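Local atomic coordinates of Ras GTPase-activating-like protein IQGAP2 (Homo sapiens, PDB entry 5CJP), a protein that probably binds Rho-family GTPases through a Ras-GAP-related domain, as its relatives among the IQGAP scaffold proteins do. Residues I121-E135 and N260-K272. Residues are numbered along the deposited sequence; the frame is centred on the assembly and turned at random.
Sequences IIDDKSLIINTNPVE and NSDQRRNLGSVAK
Ile122 and Leu267 meet at about a right angle, CD1 to CD1 at 3.5 Å, and begin the close-packed half of this contact. Beside them Ile121 lays CG2 over CB of Asn266 (4.0 Å) and turns CD1 toward Val270, while Ile129 sets CG2 against Ser269; the Asn266 side chain lies between Leu127 and Ile129. Val183 and Leu180 of helix 167-193 touch Ile121 and Ile129, respectively. Gln263, extended beyond CG, sends NE2 to the carbonyl O of Ile122 (2.8 Å, 144° at the hydrogen); its OE1 takes the backbone N of Asn260 on an in-plane lone pair, so both ends of the amide are held. A leucine in place of Gln263 would probably leave the Ile122 carbonyl without this donor and Asn260 N without its acceptor. In this all-helical Ras-GAP-related domain, the loop joining helices 111-123 and 133-139 runs across the first turns of helix 261-278. Toward Arg265, which also touches an apolar side chain of another protein's chain, the fit slackens. Bent at chi3 (-53°), it passes CD beside ND2 of Asn130, which comes in obliquely although amide and guanidinium planes are 13° apart. Glu135 OE2 stands over a guanidinium face, 3.6 Å from Arg265 NH1, a salt bridge of charge alone. On the solvent side, exposed Ile128 brings CG2 only to 4.4 Å from Asp262 OD2.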
ATOM      1  N   ILE E 121      -6.021  -0.749 -35.114  1.00 60.19           N
ATOM      2  CA  ILE E 121      -5.598   0.492 -35.760  1.00 55.84           C
ATOM      3  C   ILE E 121      -4.197   0.901 -35.293  1.00 58.43           C
ATOM      4  O   ILE E 121      -3.471   1.605 -36.012  1.00 59.22           O
ATOM      5  CB  ILE E 121      -6.593   1.628 -35.456  1.00 50.29           C
ATOM      6  CG1 ILE E 121      -7.974   1.262 -35.997  1.00 43.37           C
ATOM      7  CG2 ILE E 121      -6.113   2.928 -36.063  1.00 46.48           C
ATOM      8  CD1 ILE E 121      -9.082   2.142 -35.488  1.00 72.65           C
ATOM      9  N   ILE E 122      -3.835   0.458 -34.087  1.00 61.15           N
ATOM     10  CA  ILE E 122      -2.517   0.754 -33.499  1.00 65.07           C
ATOM     11  C   ILE E 122      -1.461  -0.138 -34.130  1.00 65.44           C
ATOM     12  O   ILE E 122      -0.384   0.316 -34.494  1.00 62.80           O
ATOM     13  CB  ILE E 122      -2.496   0.505 -31.949  1.00 67.56           C
ATOM     14  CG1 ILE E 122      -3.279   1.577 -31.185  1.00 69.66           C
ATOM     15  CG2 ILE E 122      -1.115   0.546 -31.427  1.00 67.99           C
ATOM     16  CD1 ILE E 122      -4.238   2.315 -31.993  1.00 72.65           C
ATOM     17  N   ASP E 123      -1.802  -1.413 -34.272  1.00 69.11           N
ATOM     18  CA  ASP E 123      -0.894  -2.408 -34.824  1.00 73.43           C
ATOM     19  C   ASP E 123      -0.569  -2.295 -36.311  1.00 71.92           C
ATOM     20  O   ASP E 123       0.479  -2.768 -36.758  1.00 70.86           O
ATOM     21  CB  ASP E 123      -1.434  -3.814 -34.530  1.00 80.59           C
ATOM     22  CG  ASP E 123      -1.383  -4.169 -33.050  1.00 86.73           C
ATOM     23  OD1 ASP E 123      -1.828  -5.284 -32.691  1.00 91.32           O
ATOM     24  OD2 ASP E 123      -0.894  -3.340 -32.248  1.00 90.07           O
ATOM     25  N   ASP E 124      -1.453  -1.681 -37.087  1.00 70.99           N
ATOM     26  CA  ASP E 124      -1.189  -1.549 -38.515  1.00 69.36           C
ATOM     27  C   ASP E 124      -0.032  -0.586 -38.751  1.00 68.68           C
ATOM     28  O   ASP E 124      -0.235   0.613 -38.919  1.00 68.61           O
ATOM     29  CB  ASP E 124      -2.416  -1.042 -39.256  1.00 67.57           C
ATOM     30  CG  ASP E 124      -2.278  -1.200 -40.750  1.00 65.20           C
ATOM     31  OD1 ASP E 124      -1.120  -1.264 -41.220  1.00 64.13           O
ATOM     32  OD2 ASP E 124      -3.311  -1.255 -41.449  1.00 64.50           O
ATOM     33  N   LYS E 125       1.177  -1.135 -38.766  1.00 68.51           N
ATOM     34  CA  LYS E 125       2.392  -0.358 -38.965  1.00 69.16           C
ATOM     35  C   LYS E 125       2.454   0.436 -40.269  1.00 68.40           C
ATOM     36  O   LYS E 125       3.389   1.207 -40.478  1.00 69.36           O
ATOM     37  CB  LYS E 125       3.600  -1.292 -38.891  1.00 70.14           C
ATOM     38  CG  LYS E 125       4.504  -1.038 -37.705  1.00 73.48           C
ATOM     39  CD  LYS E 125       5.465  -2.195 -37.482  1.00 75.94           C
ATOM     40  CE  LYS E 125       4.704  -3.492 -37.181  1.00 76.92           C
ATOM     41  NZ  LYS E 125       5.614  -4.630 -36.867  1.00 77.75           N
ATOM     42  N   SER E 126       1.463   0.269 -41.140  1.00 67.00           N
ATOM     43  CA  SER E 126       1.458   0.976 -42.416  1.00 65.31           C
ATOM     44  C   SER E 126       0.356   2.019 -42.551  1.00 61.50           C
ATOM     45  O   SER E 126       0.421   2.885 -43.426  1.00 60.43           O
ATOM     46  CB  SER E 126       1.327  -0.019 -43.571  1.00 69.03           C
ATOM     47  OG  SER E 126      -0.036  -0.312 -43.842  1.00 68.76           O
ATOM     48  N   LEU E 127      -0.663   1.924 -41.703  1.00 57.20           N
ATOM     49  CA  LEU E 127      -1.780   2.855 -41.737  1.00 52.65           C
ATOM     50  C   LEU E 127      -1.325   4.258 -41.375  1.00 53.53           C
ATOM     51  O   LEU E 127      -0.698   4.477 -40.338  1.00 52.33           O
ATOM     52  CB  LEU E 127      -2.864   2.399 -40.771  1.00 48.20           C
ATOM     53  CG  LEU E 127      -4.122   3.264 -40.713  1.00 41.23           C
ATOM     54  CD1 LEU E 127      -4.851   3.288 -42.064  1.00 40.32           C
ATOM     55  CD2 LEU E 127      -5.000   2.705 -39.641  1.00 34.76           C
ATOM     56  N   ILE E 128      -1.638   5.206 -42.252  1.00 55.57           N
ATOM     57  CA  ILE E 128      -1.267   6.603 -42.077  1.00 55.26           C
ATOM     58  C   ILE E 128      -2.365   7.462 -42.663  1.00 56.50           C
ATOM     59  O   ILE E 128      -2.250   7.956 -43.786  1.00 58.55           O
ATOM     60  CB  ILE E 128       0.022   6.940 -42.829  1.00 56.00           C
ATOM     61  CG1 ILE E 128       1.177   6.102 -42.292  1.00 55.07           C
ATOM     62  CG2 ILE E 128       0.365   8.394 -42.669  1.00 54.63           C
ATOM     63  CD1 ILE E 128       2.346   6.173 -43.189  1.00 72.65           C
ATOM     64  N   ILE E 129      -3.439   7.635 -41.906  1.00 57.08           N
ATOM     65  CA  ILE E 129      -4.546   8.458 -42.355  1.00 57.01           C
ATOM     66  C   ILE E 129      -4.198   9.930 -42.096  1.00 59.54           C
ATOM     67  O   ILE E 129      -3.599  10.272 -41.066  1.00 61.20           O
ATOM     68  CB  ILE E 129      -5.847   8.094 -41.598  1.00 54.23           C
ATOM     69  CG1 ILE E 129      -6.186   6.625 -41.826  1.00 52.36           C
ATOM     70  CG2 ILE E 129      -6.999   8.962 -42.076  1.00 50.41           C
ATOM     71  CD1 ILE E 129      -7.238   6.095 -40.882  1.00 72.65           C
ATOM     72  N   ASN E 130      -4.549  10.791 -43.043  1.00 59.84           N
ATOM     73  CA  ASN E 130      -4.297  12.227 -42.910  1.00 60.55           C
ATOM     74  C   ASN E 130      -5.235  12.999 -43.829  1.00 61.86           C
ATOM     75  O   ASN E 130      -5.007  13.105 -45.036  1.00 62.28           O
ATOM     76  CB  ASN E 130      -2.856  12.579 -43.264  1.00 58.32           C
ATOM     77  CG  ASN E 130      -2.421  13.921 -42.673  1.00 54.09           C
ATOM     78  OD1 ASN E 130      -3.119  14.926 -42.786  1.00 50.81           O
ATOM     79  ND2 ASN E 130      -1.257  13.933 -42.045  1.00 53.80           N
ATOM     80  N   THR E 131      -6.290  13.538 -43.239  1.00 63.59           N
ATOM     81  CA  THR E 131      -7.294  14.281 -43.981  1.00 65.32           C
ATOM     82  C   THR E 131      -6.910  15.731 -44.259  1.00 65.50           C
ATOM     83  O   THR E 131      -7.762  16.540 -44.626  1.00 63.35           O
ATOM     84  CB  THR E 131      -8.620  14.254 -43.213  1.00 67.36           C
ATOM     85  OG1 THR E 131      -8.398  14.660 -41.854  1.00 65.30           O
ATOM     86  CG2 THR E 131      -9.185  12.852 -43.214  1.00 67.55           C
ATOM     87  N   ASN E 132      -5.631  16.053 -44.095  1.00 66.65           N
ATOM     88  CA  ASN E 132      -5.169  17.417 -44.310  1.00 68.48           C
ATOM     89  C   ASN E 132      -4.280  17.556 -45.537  1.00 63.71           C
ATOM     90  O   ASN E 132      -3.096  17.217 -45.509  1.00 60.35           O
ATOM     91  CB  ASN E 132      -4.424  17.920 -43.069  1.00 79.43           C
ATOM     92  CG  ASN E 132      -4.071  19.400 -43.149  1.00 86.99           C
ATOM     93  OD1 ASN E 132      -4.397  20.081 -44.122  1.00 92.73           O
ATOM     94  ND2 ASN E 132      -3.403  19.902 -42.120  1.00 93.75           N
ATOM     95  N   PRO E 133      -4.847  18.082 -46.632  1.00 61.20           N
ATOM     96  CA  PRO E 133      -4.157  18.294 -47.905  1.00 61.70           C
ATOM     97  C   PRO E 133      -2.774  18.925 -47.777  1.00 64.33           C
ATOM     98  O   PRO E 133      -1.786  18.305 -48.162  1.00 63.52           O
ATOM     99  CB  PRO E 133      -5.131  19.176 -48.674  1.00 60.04           C
ATOM    100  CG  PRO E 133      -6.450  18.647 -48.220  1.00 57.55           C
ATOM    101  CD  PRO E 133      -6.246  18.532 -46.718  1.00 55.46           C
ATOM    102  N   VAL E 134      -2.700  20.147 -47.242  1.00 67.75           N
ATOM    103  CA  VAL E 134      -1.404  20.820 -47.100  1.00 71.17           C
ATOM    104  C   VAL E 134      -0.390  19.972 -46.349  1.00 72.32           C
ATOM    105  O   VAL E 134       0.810  20.017 -46.645  1.00 71.39           O
ATOM    106  CB  VAL E 134      -1.510  22.196 -46.375  1.00 71.95           C
ATOM    107  CG1 VAL E 134      -2.229  23.202 -47.255  1.00 70.87           C
ATOM    108  CG2 VAL E 134      -2.235  22.045 -45.052  1.00 71.90           C
ATOM    109  N   GLU E 135      -0.866  19.205 -45.374  1.00 74.22           N
ATOM    110  CA  GLU E 135       0.017  18.338 -44.606  1.00 74.67           C
ATOM    111  C   GLU E 135       0.445  17.160 -45.462  1.00 73.02           C
ATOM    112  O   GLU E 135       1.577  16.692 -45.367  1.00 71.93           O
ATOM    113  CB  GLU E 135      -0.677  17.834 -43.338  1.00 77.30           C
ATOM    114  CG  GLU E 135      -0.437  18.715 -42.123  1.00 77.88           C
ATOM    115  CD  GLU E 135      -0.975  18.118 -40.833  1.00 80.00           C
ATOM    116  OE1 GLU E 135      -2.211  18.089 -40.656  1.00 81.20           O
ATOM    117  OE2 GLU E 135      -0.156  17.674 -39.995  1.00 80.03           O
ATOM    118  N   ASN E 260       2.425   6.678 -31.441  1.00 73.28           N
ATOM    119  CA  ASN E 260       3.132   7.500 -32.428  1.00 76.43           C
ATOM    120  C   ASN E 260       2.204   8.612 -32.869  1.00 74.37           C
ATOM    121  O   ASN E 260       0.995   8.534 -32.679  1.00 73.11           O
ATOM    122  CB  ASN E 260       3.489   6.696 -33.684  1.00 85.51           C
ATOM    123  CG  ASN E 260       4.285   5.455 -33.378  1.00 93.73           C
ATOM    124  OD1 ASN E 260       5.395   5.527 -32.861  1.00 99.96           O
ATOM    125  ND2 ASN E 260       3.721   4.299 -33.706  1.00 98.98           N
ATOM    126  N   SER E 261       2.767   9.639 -33.483  1.00 71.55           N
ATOM    127  CA  SER E 261       1.954  10.740 -33.959  1.00 69.56           C
ATOM    128  C   SER E 261       1.011  10.191 -35.022  1.00 68.14           C
ATOM    129  O   SER E 261      -0.109  10.669 -35.190  1.00 66.60           O
ATOM    130  CB  SER E 261       2.841  11.820 -34.573  1.00 70.93           C
ATOM    131  OG  SER E 261       3.911  12.140 -33.708  1.00 72.22           O
ATOM    132  N   ASP E 262       1.475   9.178 -35.745  1.00 67.59           N
ATOM    133  CA  ASP E 262       0.673   8.565 -36.799  1.00 67.10           C
ATOM    134  C   ASP E 262      -0.506   7.784 -36.227  1.00 65.50           C
ATOM    135  O   ASP E 262      -1.589   7.773 -36.805  1.00 63.22           O
ATOM    136  CB  ASP E 262       1.552   7.647 -37.645  1.00 69.82           C
ATOM    137  CG  ASP E 262       2.539   8.416 -38.505  1.00 68.58           C
ATOM    138  OD1 ASP E 262       3.597   7.839 -38.840  1.00 70.23           O
ATOM    139  OD2 ASP E 262       2.253   9.586 -38.851  1.00 67.41           O
ATOM    140  N   GLN E 263      -0.286   7.133 -35.090  1.00 64.74           N
ATOM    141  CA  GLN E 263      -1.339   6.364 -34.445  1.00 63.97           C
ATOM    142  C   GLN E 263      -2.334   7.343 -33.841  1.00 62.14           C
ATOM    143  O   GLN E 263      -3.544   7.106 -33.865  1.00 62.29           O
ATOM    144  CB  GLN E 263      -0.740   5.446 -33.375  1.00 66.17           C
ATOM    145  CG  GLN E 263       0.295   4.470 -33.933  1.00 66.15           C
ATOM    146  CD  GLN E 263       0.979   3.633 -32.863  1.00 67.48           C
ATOM    147  OE1 GLN E 263       1.552   4.165 -31.911  1.00 68.18           O
ATOM    148  NE2 GLN E 263       0.933   2.313 -33.024  1.00 65.93           N
ATOM    149  N   ARG E 264      -1.824   8.455 -33.316  1.00 58.76           N
ATOM    150  CA  ARG E 264      -2.670   9.495 -32.738  1.00 55.85           C
ATOM    151  C   ARG E 264      -3.573  10.094 -33.802  1.00 55.37           C
ATOM    152  O   ARG E 264      -4.789  10.216 -33.612  1.00 53.33           O
ATOM    153  CB  ARG E 264      -1.822  10.625 -32.169  1.00 54.59           C
ATOM    154  CG  ARG E 264      -1.676  10.581 -30.684  1.00 50.66           C
ATOM    155  CD  ARG E 264      -2.983  10.892 -29.984  1.00 44.35           C
ATOM    156  NE  ARG E 264      -3.085  10.091 -28.765  1.00 43.06           N
ATOM    157  CZ  ARG E 264      -2.114   9.970 -27.866  1.00 39.97           C
ATOM    158  NH1 ARG E 264      -0.964  10.602 -28.044  1.00 40.78           N
ATOM    159  NH2 ARG E 264      -2.288   9.204 -26.802  1.00 39.35           N
ATOM    160  N   ARG E 265      -2.952  10.490 -34.909  1.00 53.91           N
ATOM    161  CA  ARG E 265      -3.663  11.092 -36.026  1.00 53.85           C
ATOM    162  C   ARG E 265      -4.702  10.122 -36.604  1.00 50.98           C
ATOM    163  O   ARG E 265      -5.745  10.548 -37.111  1.00 46.42           O
ATOM    164  CB  ARG E 265      -2.662  11.522 -37.100  1.00 56.93           C
ATOM    165  CG  ARG E 265      -3.236  12.439 -38.159  1.00 61.16           C
ATOM    166  CD  ARG E 265      -2.182  12.736 -39.193  1.00 67.53           C
ATOM    167  NE  ARG E 265      -0.959  13.230 -38.571  1.00 70.74           N
ATOM    168  CZ  ARG E 265      -0.843  14.431 -38.007  1.00 73.30           C
ATOM    169  NH1 ARG E 265      -1.880  15.260 -37.991  1.00 73.82           N
ATOM    170  NH2 ARG E 265       0.306  14.798 -37.455  1.00 74.64           N
ATOM    171  N   ASN E 266      -4.414   8.825 -36.510  1.00 48.52           N
ATOM    172  CA  ASN E 266      -5.337   7.812 -37.007  1.00 49.87           C
ATOM    173  C   ASN E 266      -6.540   7.708 -36.074  1.00 48.25           C
ATOM    174  O   ASN E 266      -7.680   7.870 -36.508  1.00 48.33           O
ATOM    175  CB  ASN E 266      -4.641   6.448 -37.129  1.00 52.76           C
ATOM    176  CG  ASN E 266      -3.786   6.329 -38.395  1.00 54.23           C
ATOM    177  OD1 ASN E 266      -3.072   5.344 -38.579  1.00 54.44           O
ATOM    178  ND2 ASN E 266      -3.860   7.327 -39.268  1.00 55.71           N
ATOM    179  N   LEU E 267      -6.292   7.447 -34.793  1.00 46.72           N
ATOM    180  CA  LEU E 267      -7.378   7.343 -33.820  1.00 44.34           C
ATOM    181  C   LEU E 267      -8.161   8.641 -33.767  1.00 44.62           C
ATOM    182  O   LEU E 267      -9.393   8.638 -33.725  1.00 43.13           O
ATOM    183  CB  LEU E 267      -6.828   7.021 -32.440  1.00 37.87           C
ATOM    184  CG  LEU E 267      -6.251   5.621 -32.367  1.00 33.32           C
ATOM    185  CD1 LEU E 267      -5.382   5.504 -31.136  1.00 30.01           C
ATOM    186  CD2 LEU E 267      -7.394   4.588 -32.367  1.00 29.77           C
ATOM    187  N   GLY E 268      -7.419   9.746 -33.778  1.00 45.13           N
ATOM    188  CA  GLY E 268      -8.031  11.059 -33.751  1.00 46.04           C
ATOM    189  C   GLY E 268      -8.930  11.264 -34.948  1.00 45.73           C
ATOM    190  O   GLY E 268     -10.012  11.836 -34.823  1.00 45.54           O
ATOM    191  N   SER E 269      -8.498  10.803 -36.118  1.00 45.63           N
ATOM    192  CA  SER E 269      -9.328  10.966 -37.307  1.00 45.23           C
ATOM    193  C   SER E 269     -10.634  10.182 -37.181  1.00 44.16           C
ATOM    194  O   SER E 269     -11.692  10.625 -37.643  1.00 41.35           O
ATOM    195  CB  SER E 269      -8.567  10.527 -38.556  1.00 45.47           C
ATOM    196  OG  SER E 269      -7.569  11.474 -38.898  1.00 43.59           O
ATOM    197  N   VAL E 270     -10.569   9.022 -36.543  1.00 43.08           N
ATOM    198  CA  VAL E 270     -11.777   8.241 -36.397  1.00 44.21           C
ATOM    199  C   VAL E 270     -12.711   9.016 -35.500  1.00 42.69           C
ATOM    200  O   VAL E 270     -13.892   9.144 -35.800  1.00 44.49           O
ATOM    201  CB  VAL E 270     -11.517   6.867 -35.769  1.00 45.17           C
ATOM    202  CG1 VAL E 270     -12.826   6.113 -35.667  1.00 45.35           C
ATOM    203  CG2 VAL E 270     -10.517   6.081 -36.598  1.00 44.71           C
ATOM    204  N   ALA E 271     -12.178   9.550 -34.405  1.00 42.46           N
ATOM    205  CA  ALA E 271     -12.980  10.320 -33.460  1.00 41.90           C
ATOM    206  C   ALA E 271     -13.657  11.515 -34.117  1.00 42.65           C
ATOM    207  O   ALA E 271     -14.786  11.866 -33.776  1.00 41.99           O
ATOM    208  CB  ALA E 271     -12.126  10.785 -32.329  1.00 41.17           C
ATOM    209  N   LYS E 272     -12.966  12.145 -35.058  1.00 43.79           N
ATOM    210  CA  LYS E 272     -13.538  13.289 -35.733  1.00 45.53           C
ATOM    211  C   LYS E 272     -14.716  12.843 -36.597  1.00 47.07           C
ATOM    212  O   LYS E 272     -15.802  13.421 -36.528  1.00 49.42           O
ATOM    213  CB  LYS E 272     -12.481  13.995 -36.580  1.00 46.04           C
ATOM    214  CG  LYS E 272     -12.958  15.315 -37.162  1.00 40.45           C
ATOM    215  CD  LYS E 272     -11.864  15.977 -37.943  1.00 42.37           C
ATOM    216  CE  LYS E 272     -12.358  17.210 -38.682  1.00 41.59           C
ATOM    217  NZ  LYS E 272     -11.284  17.723 -39.597  1.00 43.19           N
TER